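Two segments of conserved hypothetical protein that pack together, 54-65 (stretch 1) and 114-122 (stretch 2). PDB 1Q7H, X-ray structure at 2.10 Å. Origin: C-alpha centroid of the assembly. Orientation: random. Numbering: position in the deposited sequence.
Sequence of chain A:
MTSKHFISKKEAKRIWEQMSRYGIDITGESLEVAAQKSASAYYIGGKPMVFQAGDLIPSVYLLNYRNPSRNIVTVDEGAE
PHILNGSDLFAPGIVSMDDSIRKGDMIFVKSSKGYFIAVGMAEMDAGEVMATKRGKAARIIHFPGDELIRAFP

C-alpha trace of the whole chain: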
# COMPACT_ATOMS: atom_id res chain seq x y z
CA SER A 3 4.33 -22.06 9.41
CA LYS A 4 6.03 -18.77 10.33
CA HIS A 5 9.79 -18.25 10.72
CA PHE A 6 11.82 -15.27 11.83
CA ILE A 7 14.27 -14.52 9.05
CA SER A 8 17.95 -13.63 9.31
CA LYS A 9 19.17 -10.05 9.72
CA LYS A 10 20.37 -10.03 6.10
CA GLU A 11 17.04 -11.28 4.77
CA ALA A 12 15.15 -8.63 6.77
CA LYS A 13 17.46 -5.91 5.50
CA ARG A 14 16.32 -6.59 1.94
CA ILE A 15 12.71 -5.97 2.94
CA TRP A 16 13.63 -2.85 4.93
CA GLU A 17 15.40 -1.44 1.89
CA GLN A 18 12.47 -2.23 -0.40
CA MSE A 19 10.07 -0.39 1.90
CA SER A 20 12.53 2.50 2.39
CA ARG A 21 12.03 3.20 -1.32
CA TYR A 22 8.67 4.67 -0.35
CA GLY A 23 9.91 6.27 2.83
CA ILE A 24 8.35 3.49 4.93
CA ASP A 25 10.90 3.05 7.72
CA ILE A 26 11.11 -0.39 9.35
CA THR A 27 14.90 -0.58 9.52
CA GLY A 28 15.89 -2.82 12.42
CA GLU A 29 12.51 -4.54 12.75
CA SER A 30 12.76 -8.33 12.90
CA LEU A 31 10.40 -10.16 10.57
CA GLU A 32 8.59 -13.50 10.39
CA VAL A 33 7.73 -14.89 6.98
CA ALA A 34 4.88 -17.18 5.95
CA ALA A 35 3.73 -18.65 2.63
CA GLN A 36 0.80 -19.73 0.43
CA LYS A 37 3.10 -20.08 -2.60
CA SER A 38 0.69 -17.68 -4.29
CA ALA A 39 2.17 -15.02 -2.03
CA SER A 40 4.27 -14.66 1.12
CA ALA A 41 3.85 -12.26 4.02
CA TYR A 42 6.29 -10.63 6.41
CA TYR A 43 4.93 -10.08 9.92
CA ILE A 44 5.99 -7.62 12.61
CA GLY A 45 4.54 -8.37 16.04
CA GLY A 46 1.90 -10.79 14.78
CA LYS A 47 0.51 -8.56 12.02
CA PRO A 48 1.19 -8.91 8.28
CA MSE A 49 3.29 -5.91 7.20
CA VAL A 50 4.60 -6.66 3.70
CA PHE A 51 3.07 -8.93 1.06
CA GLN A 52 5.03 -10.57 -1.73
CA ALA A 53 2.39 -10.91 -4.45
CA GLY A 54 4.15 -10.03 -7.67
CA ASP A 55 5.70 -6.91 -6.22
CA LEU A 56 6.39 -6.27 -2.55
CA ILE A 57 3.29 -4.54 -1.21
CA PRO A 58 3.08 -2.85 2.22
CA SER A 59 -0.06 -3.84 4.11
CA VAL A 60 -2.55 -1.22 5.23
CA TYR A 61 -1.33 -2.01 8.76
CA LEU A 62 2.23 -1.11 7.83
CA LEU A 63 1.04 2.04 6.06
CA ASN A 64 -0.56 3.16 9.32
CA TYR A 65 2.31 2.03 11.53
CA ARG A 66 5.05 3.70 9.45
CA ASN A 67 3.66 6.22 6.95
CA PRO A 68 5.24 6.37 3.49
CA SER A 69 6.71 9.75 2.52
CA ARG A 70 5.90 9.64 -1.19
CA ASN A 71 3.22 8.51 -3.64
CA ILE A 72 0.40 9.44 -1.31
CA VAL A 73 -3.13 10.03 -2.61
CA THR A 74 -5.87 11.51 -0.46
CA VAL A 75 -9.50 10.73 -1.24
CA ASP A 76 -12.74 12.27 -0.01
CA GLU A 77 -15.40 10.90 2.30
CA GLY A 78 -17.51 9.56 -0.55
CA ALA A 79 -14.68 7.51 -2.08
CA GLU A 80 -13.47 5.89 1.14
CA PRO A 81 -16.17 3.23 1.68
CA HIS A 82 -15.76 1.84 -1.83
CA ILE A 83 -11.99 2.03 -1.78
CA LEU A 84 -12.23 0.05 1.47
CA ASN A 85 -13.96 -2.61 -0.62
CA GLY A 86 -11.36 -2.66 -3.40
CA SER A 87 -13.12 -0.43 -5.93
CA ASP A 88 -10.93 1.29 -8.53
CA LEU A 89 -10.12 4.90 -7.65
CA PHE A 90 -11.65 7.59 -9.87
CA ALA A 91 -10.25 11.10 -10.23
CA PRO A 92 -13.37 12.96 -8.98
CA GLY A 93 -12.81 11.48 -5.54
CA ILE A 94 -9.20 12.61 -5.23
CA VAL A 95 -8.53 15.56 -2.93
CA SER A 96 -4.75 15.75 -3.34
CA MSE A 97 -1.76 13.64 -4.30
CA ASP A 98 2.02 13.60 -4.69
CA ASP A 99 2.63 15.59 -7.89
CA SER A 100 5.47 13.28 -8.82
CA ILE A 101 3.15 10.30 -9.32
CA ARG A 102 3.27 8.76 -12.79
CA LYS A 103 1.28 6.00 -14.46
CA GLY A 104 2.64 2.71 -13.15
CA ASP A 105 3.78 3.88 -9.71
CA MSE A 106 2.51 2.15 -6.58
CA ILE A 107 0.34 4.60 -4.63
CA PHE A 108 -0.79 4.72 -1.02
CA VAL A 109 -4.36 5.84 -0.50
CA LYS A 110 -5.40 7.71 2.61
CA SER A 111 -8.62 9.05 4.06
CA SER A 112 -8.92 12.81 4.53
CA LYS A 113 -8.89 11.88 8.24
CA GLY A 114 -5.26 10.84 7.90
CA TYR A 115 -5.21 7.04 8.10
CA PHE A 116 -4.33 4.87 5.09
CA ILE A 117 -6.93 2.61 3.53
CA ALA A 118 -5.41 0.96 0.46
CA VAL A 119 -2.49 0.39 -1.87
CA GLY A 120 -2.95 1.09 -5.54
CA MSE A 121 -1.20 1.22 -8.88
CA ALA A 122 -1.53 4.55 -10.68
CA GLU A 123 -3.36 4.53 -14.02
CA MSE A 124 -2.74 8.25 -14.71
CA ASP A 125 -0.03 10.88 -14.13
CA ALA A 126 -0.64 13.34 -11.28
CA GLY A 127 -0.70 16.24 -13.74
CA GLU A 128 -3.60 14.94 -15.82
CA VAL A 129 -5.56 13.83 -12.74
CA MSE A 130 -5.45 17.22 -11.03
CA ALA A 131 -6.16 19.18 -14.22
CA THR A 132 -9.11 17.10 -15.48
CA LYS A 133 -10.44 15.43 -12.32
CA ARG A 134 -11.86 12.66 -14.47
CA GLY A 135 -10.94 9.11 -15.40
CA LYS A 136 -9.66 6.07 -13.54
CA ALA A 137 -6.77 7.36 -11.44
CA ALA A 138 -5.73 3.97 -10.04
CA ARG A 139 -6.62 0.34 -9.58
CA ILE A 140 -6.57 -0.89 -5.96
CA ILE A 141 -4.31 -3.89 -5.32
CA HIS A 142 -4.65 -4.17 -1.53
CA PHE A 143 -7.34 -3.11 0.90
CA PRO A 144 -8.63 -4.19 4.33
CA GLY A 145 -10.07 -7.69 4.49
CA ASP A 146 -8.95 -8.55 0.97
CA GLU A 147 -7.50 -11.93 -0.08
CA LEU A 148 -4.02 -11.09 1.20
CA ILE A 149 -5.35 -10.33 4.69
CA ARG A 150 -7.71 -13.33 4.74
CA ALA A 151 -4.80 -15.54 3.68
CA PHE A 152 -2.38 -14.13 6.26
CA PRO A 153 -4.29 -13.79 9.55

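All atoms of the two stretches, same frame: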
# COMPACT_ATOMS: atom_id res chain seq x y z
N GLY A 54 3.75 -10.66 -6.43
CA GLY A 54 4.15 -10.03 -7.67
C GLY A 54 5.22 -9.06 -7.23
O GLY A 54 6.42 -9.34 -7.31
N ASP A 55 4.78 -7.91 -6.74
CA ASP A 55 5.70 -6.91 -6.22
C ASP A 55 5.57 -6.97 -4.70
O ASP A 55 4.67 -7.63 -4.18
CB ASP A 55 5.31 -5.50 -6.68
CG ASP A 55 5.37 -5.33 -8.18
OD1 ASP A 55 6.43 -5.62 -8.78
OD2 ASP A 55 4.35 -4.90 -8.77
N LEU A 56 6.48 -6.31 -3.99
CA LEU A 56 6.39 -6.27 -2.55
C LEU A 56 5.43 -5.13 -2.24
O LEU A 56 5.66 -3.98 -2.62
CB LEU A 56 7.75 -5.99 -1.92
CG LEU A 56 8.70 -7.18 -1.86
CD1 LEU A 56 10.05 -6.72 -1.38
CD2 LEU A 56 8.13 -8.24 -0.92
N ILE A 57 4.35 -5.47 -1.56
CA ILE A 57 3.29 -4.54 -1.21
C ILE A 57 3.18 -4.33 0.30
O ILE A 57 3.08 -5.30 1.05
CB ILE A 57 1.93 -5.10 -1.72
CG1 ILE A 57 1.97 -5.25 -3.24
CG2 ILE A 57 0.79 -4.21 -1.29
CD1 ILE A 57 0.77 -5.99 -3.81
N PRO A 58 3.21 -3.07 0.76
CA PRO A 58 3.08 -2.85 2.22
C PRO A 58 1.62 -3.09 2.55
O PRO A 58 0.75 -2.83 1.72
CB PRO A 58 3.45 -1.38 2.37
CG PRO A 58 2.95 -0.77 1.05
CD PRO A 58 3.44 -1.80 0.05
N SER A 59 1.33 -3.61 3.74
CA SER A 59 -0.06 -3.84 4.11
C SER A 59 -0.63 -2.52 4.61
O SER A 59 0.11 -1.58 4.89
CB SER A 59 -0.15 -4.87 5.24
OG SER A 59 0.24 -4.29 6.47
N VAL A 60 -1.95 -2.44 4.72
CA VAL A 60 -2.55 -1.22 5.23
C VAL A 60 -2.12 -1.04 6.68
O VAL A 60 -2.09 0.09 7.17
CB VAL A 60 -4.09 -1.22 5.12
CG1 VAL A 60 -4.51 -1.00 3.67
CG2 VAL A 60 -4.65 -2.55 5.64
N TYR A 61 -1.77 -2.13 7.37
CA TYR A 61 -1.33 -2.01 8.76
C TYR A 61 0.03 -1.33 8.79
O TYR A 61 0.28 -0.48 9.64
CB TYR A 61 -1.21 -3.38 9.44
CG TYR A 61 -2.46 -4.21 9.35
CD1 TYR A 61 -3.73 -3.62 9.43
CD2 TYR A 61 -2.39 -5.59 9.18
CE1 TYR A 61 -4.89 -4.39 9.34
CE2 TYR A 61 -3.54 -6.37 9.08
CZ TYR A 61 -4.78 -5.77 9.16
OH TYR A 61 -5.91 -6.54 9.05
N LEU A 62 0.91 -1.72 7.87
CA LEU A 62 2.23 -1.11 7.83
C LEU A 62 2.09 0.37 7.44
O LEU A 62 2.75 1.23 8.01
CB LEU A 62 3.16 -1.82 6.84
CG LEU A 62 4.53 -1.16 6.68
CD1 LEU A 62 5.22 -1.04 8.05
CD2 LEU A 62 5.40 -1.99 5.74
N LEU A 63 1.23 0.66 6.48
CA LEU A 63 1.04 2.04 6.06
C LEU A 63 0.64 2.94 7.24
O LEU A 63 1.03 4.11 7.30
CB LEU A 63 -0.02 2.13 4.97
CG LEU A 63 0.32 1.57 3.58
CD1 LEU A 63 -0.85 1.84 2.65
CD2 LEU A 63 1.57 2.22 3.03
N ASN A 64 -0.11 2.38 8.18
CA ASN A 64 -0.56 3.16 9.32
C ASN A 64 0.40 3.12 10.49
O ASN A 64 0.33 3.97 11.37
CB ASN A 64 -1.96 2.71 9.73
CG ASN A 64 -3.02 3.15 8.74
OD1 ASN A 64 -3.73 2.32 8.13
ND2 ASN A 64 -3.13 4.45 8.56
N TYR A 65 1.31 2.16 10.48
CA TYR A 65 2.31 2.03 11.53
C TYR A 65 3.52 2.90 11.19
O TYR A 65 4.10 3.56 12.05
CB TYR A 65 2.72 0.56 11.67
CG TYR A 65 3.97 0.32 12.49
CD1 TYR A 65 4.11 0.88 13.76
CD2 TYR A 65 5.00 -0.49 12.01
CE1 TYR A 65 5.24 0.64 14.53
CE2 TYR A 65 6.14 -0.74 12.78
CZ TYR A 65 6.25 -0.17 14.04
OH TYR A 65 7.37 -0.42 14.82
N GLY A 114 -6.64 11.18 7.62
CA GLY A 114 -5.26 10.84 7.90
C GLY A 114 -4.80 9.40 7.77
O GLY A 114 -3.70 9.17 7.29
N TYR A 115 -5.62 8.44 8.18
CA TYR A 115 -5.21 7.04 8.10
C TYR A 115 -5.28 6.47 6.68
O TYR A 115 -6.10 6.89 5.86
CB TYR A 115 -6.06 6.18 9.06
CG TYR A 115 -7.55 6.31 8.87
CD1 TYR A 115 -8.22 5.53 7.94
CD2 TYR A 115 -8.27 7.27 9.57
CE1 TYR A 115 -9.58 5.70 7.71
CE2 TYR A 115 -9.62 7.45 9.35
CZ TYR A 115 -10.27 6.67 8.42
OH TYR A 115 -11.60 6.90 8.13
N PHE A 116 -4.40 5.51 6.40
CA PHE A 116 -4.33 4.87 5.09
C PHE A 116 -5.34 3.75 4.96
O PHE A 116 -5.62 3.03 5.92
CB PHE A 116 -2.91 4.36 4.85
CG PHE A 116 -1.93 5.47 4.54
CD1 PHE A 116 -1.76 5.92 3.23
CD2 PHE A 116 -1.25 6.12 5.57
CE1 PHE A 116 -0.93 6.99 2.95
CE2 PHE A 116 -0.42 7.20 5.30
CZ PHE A 116 -0.25 7.64 3.99
N ILE A 117 -5.89 3.61 3.76
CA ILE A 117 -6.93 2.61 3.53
C ILE A 117 -6.65 1.61 2.41
O ILE A 117 -7.30 0.58 2.35
CB ILE A 117 -8.26 3.30 3.25
CG1 ILE A 117 -8.13 4.19 2.01
CG2 ILE A 117 -8.69 4.11 4.48
CD1 ILE A 117 -9.39 4.98 1.68
N ALA A 118 -5.70 1.90 1.53
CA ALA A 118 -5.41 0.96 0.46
C ALA A 118 -4.10 1.24 -0.25
O ALA A 118 -3.48 2.28 -0.06
CB ALA A 118 -6.55 0.97 -0.57
N VAL A 119 -3.68 0.26 -1.05
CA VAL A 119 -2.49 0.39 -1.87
C VAL A 119 -3.01 0.29 -3.29
O VAL A 119 -3.90 -0.52 -3.58
CB VAL A 119 -1.47 -0.74 -1.63
CG1 VAL A 119 -0.26 -0.55 -2.57
CG2 VAL A 119 -1.02 -0.72 -0.18
N GLY A 120 -2.49 1.13 -4.17
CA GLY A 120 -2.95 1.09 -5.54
C GLY A 120 -1.81 1.19 -6.53
O GLY A 120 -0.64 1.32 -6.16
N MSE A 121 -2.16 1.12 -7.80
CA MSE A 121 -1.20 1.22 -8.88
C MSE A 121 -1.80 2.33 -9.74
O MSE A 121 -2.93 2.22 -10.22
CB MSE A 121 -1.15 -0.10 -9.65
CG MSE A 121 0.24 -0.54 -10.05
SE MSE A 121 1.41 -0.93 -8.54
CE MSE A 121 3.10 -0.82 -9.48
N ALA A 122 -1.05 3.41 -9.91
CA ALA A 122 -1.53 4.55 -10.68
C ALA A 122 -1.84 4.21 -12.14
O ALA A 122 -1.07 3.50 -12.80
CB ALA A 122 -0.51 5.68 -10.62

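Mostly apolar packing joins a short strand and the helix that follows it to the strand 116-122, burying 448 Å² in all. Stretch 1 opens at its exposed end, where Asp 55 only brushes the other side: its OD2 lies 4.3 Å from CE of Met 121, a selenomethionine whose long side chain reaches over although its CA-to-CB bond points sideways. Ile 57 points toward stretch 2 and sets CG2 4.0 Å from CG1 of Val 119, a methyl of one beta-branched side chain against a methyl of another. Pro 58 then lays its carbonyl O 3.3 Å from Val 119 CG2.

Ser 59 turns away and starts the helix. Its chi1 of 75° (p) brings OG 3.0 Å from Leu 62 N, which donates to it and so caps the first turn. Val 60, compact and facing the strand, slots CG1 3.5 Å from Ile 117 O, against bare backbone. One turn on, Leu 63 spans two strand residues that both point toward the helix: its CB meets Phe 116 CB at 3.7 Å, and its CD1 reaches Val 119 CG2 at 3.8 Å. Between them, Ala 118 points away. At the exposed border a polar residue, Asn 64, swings its amide end in beside the Phe 116 backbone; its exact orientation remains open.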